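Local atomic coordinates of synaptotagmin-4 (Rattus norvegicus, PDB entry 1W15), a protein that takes part in the mobility of neuronal dense core vesicles through its interaction with KIF1A and in dendrite formation by melanocytes. Residues 130-133 against 134-138. Residues are numbered along the deposited sequence; the frame is centred on the assembly and turned at random. Where two conformers were deposited one is given.
Sequences GGHW and KEICD
K134 N donates to G130 O at 3.0 Å, an i to i+4 bond within helix 128-138. The long, flexible lysine chain suits the exposed side: extended as far as CE and bent at the last torsion (chi4 62°), it brings NZ to the syn lone pair of D138 OD2, 2.7 Å away, in a salt bridge one turn on. E135 N bonds to G131 O, while OE1 forms a salt bridge with K146 NZ of strand 144-149, which suits a carboxylate at a partly exposed position. I136 fills the inward side. Its N bonds to H132 O, and in one of its two conformers CD1 lies 3.5 Å from H132 CD2 and 3.8 Å from W133 CE3, an apolar tip between two aromatic side chains. C137 N bonds to W133 O; with SG anti to the carbonyl carbon (chi1 -63°), the small, polarisable sulfur lies over one face of the indole, 4.2 Å from the centroid of the five-membered ring, in a sulfur-aromatic contact. This amphipathic helix of the C2B domain packs against the beta-sandwich: H132, W133 and I136 all touch L23 of strand 18-26, W133 extends to I98 and V100 of strand 98-106, and H132 hydrogen-bonds through ND1 to H148 and through NE2 to I144 O, tying the helix to strand 144-149.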
ATOM      1  N   GLY A 130      10.583  14.643  13.734  1.00 47.96           N
ATOM      2  CA  GLY A 130      10.748  15.986  13.180  1.00 45.40           C
ATOM      3  C   GLY A 130      10.947  16.118  11.663  1.00 43.89           C
ATOM      4  O   GLY A 130      10.220  16.876  10.991  1.00 42.23           O
ATOM      5  N   GLY A 131      11.944  15.419  11.110  1.00 42.21           N
ATOM      6  CA  GLY A 131      12.255  15.569   9.663  1.00 40.06           C
ATOM      7  C   GLY A 131      11.179  14.950   8.772  1.00 38.51           C
ATOM      8  O   GLY A 131      10.878  15.435   7.679  1.00 37.75           O
ATOM      9  N   HIS A 132      10.605  13.844   9.237  1.00 37.93           N
ATOM     10  CA  HIS A 132       9.562  13.162   8.480  1.00 37.99           C
ATOM     11  C   HIS A 132       8.330  14.086   8.424  1.00 37.46           C
ATOM     12  O   HIS A 132       7.761  14.303   7.367  1.00 34.74           O
ATOM     13  CB  HIS A 132       9.224  11.802   9.140  1.00 36.71           C
ATOM     14  CG  HIS A 132       8.400  10.895   8.259  1.00 37.85           C
ATOM     15  ND1 HIS A 132       8.127   9.575   8.587  1.00 36.01           N
ATOM     16  CD2 HIS A 132       7.772  11.121   7.075  1.00 37.46           C
ATOM     17  CE1 HIS A 132       7.383   9.026   7.641  1.00 36.35           C
ATOM     18  NE2 HIS A 132       7.157   9.939   6.704  1.00 38.34           N
ATOM     19  N   TRP A 133       7.967  14.667   9.581  1.00 36.56           N
ATOM     20  CA  TRP A 133       6.850  15.629   9.617  1.00 37.05           C
ATOM     21  C   TRP A 133       7.083  16.873   8.740  1.00 35.88           C
ATOM     22  O   TRP A 133       6.171  17.342   8.068  1.00 33.74           O
ATOM     23  CB  TRP A 133       6.604  16.092  11.033  1.00 37.37           C
ATOM     24  CG  TRP A 133       5.235  16.676  11.256  1.00 37.96           C
ATOM     25  CD1 TRP A 133       4.918  18.009  11.514  1.00 38.41           C
ATOM     26  CD2 TRP A 133       3.991  15.967  11.250  1.00 38.13           C
ATOM     27  NE1 TRP A 133       3.561  18.125  11.714  1.00 37.53           N
ATOM     28  CE2 TRP A 133       2.969  16.900  11.547  1.00 38.07           C
ATOM     29  CE3 TRP A 133       3.635  14.625  11.045  1.00 38.92           C
ATOM     30  CZ2 TRP A 133       1.619  16.536  11.630  1.00 38.78           C
ATOM     31  CZ3 TRP A 133       2.284  14.261  11.135  1.00 39.20           C
ATOM     32  CH2 TRP A 133       1.295  15.222  11.424  1.00 39.87           C
ATOM     33  N   LYS A 134       8.292  17.417   8.775  1.00 35.86           N
ATOM     34  CA  LYS A 134       8.625  18.560   7.896  1.00 36.26           C
ATOM     35  C   LYS A 134       8.377  18.241   6.399  1.00 36.19           C
ATOM     36  O   LYS A 134       7.857  19.072   5.620  1.00 33.18           O
ATOM     37  CB  LYS A 134      10.060  19.020   8.139  1.00 37.13           C
ATOM     38  CG  LYS A 134      10.463  20.135   7.157  1.00 39.33           C
ATOM     39  CD  LYS A 134      11.630  20.976   7.586  1.00 41.16           C
ATOM     40  CE  LYS A 134      12.197  21.760   6.372  1.00 41.99           C
ATOM     41  NZ  LYS A 134      11.228  22.762   5.704  1.00 40.64           N
ATOM     42  N   GLU A 135       8.762  17.026   6.013  1.00 35.60           N
ATOM     43  CA  GLU A 135       8.695  16.591   4.623  1.00 37.37           C
ATOM     44  C   GLU A 135       7.214  16.453   4.216  1.00 37.11           C
ATOM     45  O   GLU A 135       6.818  16.927   3.135  1.00 36.68           O
ATOM     46  CB  GLU A 135       9.491  15.290   4.423  1.00 37.76           C
ATOM     47  CG  GLU A 135       9.898  15.038   2.974  1.00 46.21           C
ATOM     48  CD  GLU A 135      10.782  13.799   2.794  1.00 50.20           C
ATOM     49  OE1 GLU A 135      11.429  13.372   3.772  1.00 51.72           O
ATOM     50  OE2 GLU A 135      10.835  13.262   1.657  1.00 55.02           O
ATOM     51  N   ILE A 136       6.414  15.850   5.118  0.50 37.65           N
ATOM     52  CA  ILE A 136       4.933  15.714   5.052  0.50 38.71           C
ATOM     53  C   ILE A 136       4.185  17.072   4.817  0.50 40.98           C
ATOM     54  O   ILE A 136       3.204  17.171   3.964  0.50 42.60           O
ATOM     55  CB  ILE A 136       4.408  15.029   6.376  0.50 39.06           C
ATOM     56  CG1 ILE A 136       4.741  13.519   6.396  0.50 38.94           C
ATOM     57  CG2 ILE A 136       2.920  15.258   6.596  0.50 39.30           C
ATOM     58  CD1 ILE A 136       4.872  12.951   7.827  0.50 33.58           C
ATOM     59  N   CYS A 137       4.655  18.100   5.536  1.00 38.49           N
ATOM     60  CA  CYS A 137       4.147  19.456   5.398  1.00 37.93           C
ATOM     61  C   CYS A 137       4.707  20.151   4.168  1.00 36.33           C
ATOM     62  O   CYS A 137       4.023  20.956   3.528  1.00 35.49           O
ATOM     63  CB  CYS A 137       4.478  20.257   6.641  1.00 37.21           C
ATOM     64  SG  CYS A 137       3.684  19.599   8.117  1.00 41.16           S
ATOM     65  N   ASP A 138       5.953  19.855   3.823  1.00 38.10           N
ATOM     66  CA  ASP A 138       6.565  20.472   2.622  1.00 38.54           C
ATOM     67  C   ASP A 138       6.028  19.883   1.304  1.00 39.31           C
ATOM     68  O   ASP A 138       6.060  20.570   0.274  1.00 39.38           O
ATOM     69  CB  ASP A 138       8.102  20.384   2.634  1.00 37.71           C
ATOM     70  CG  ASP A 138       8.749  21.323   3.655  1.00 39.16           C
ATOM     71  OD1 ASP A 138       8.081  22.234   4.216  1.00 41.62           O
ATOM     72  OD2 ASP A 138       9.927  21.165   3.990  1.00 42.04           O
TER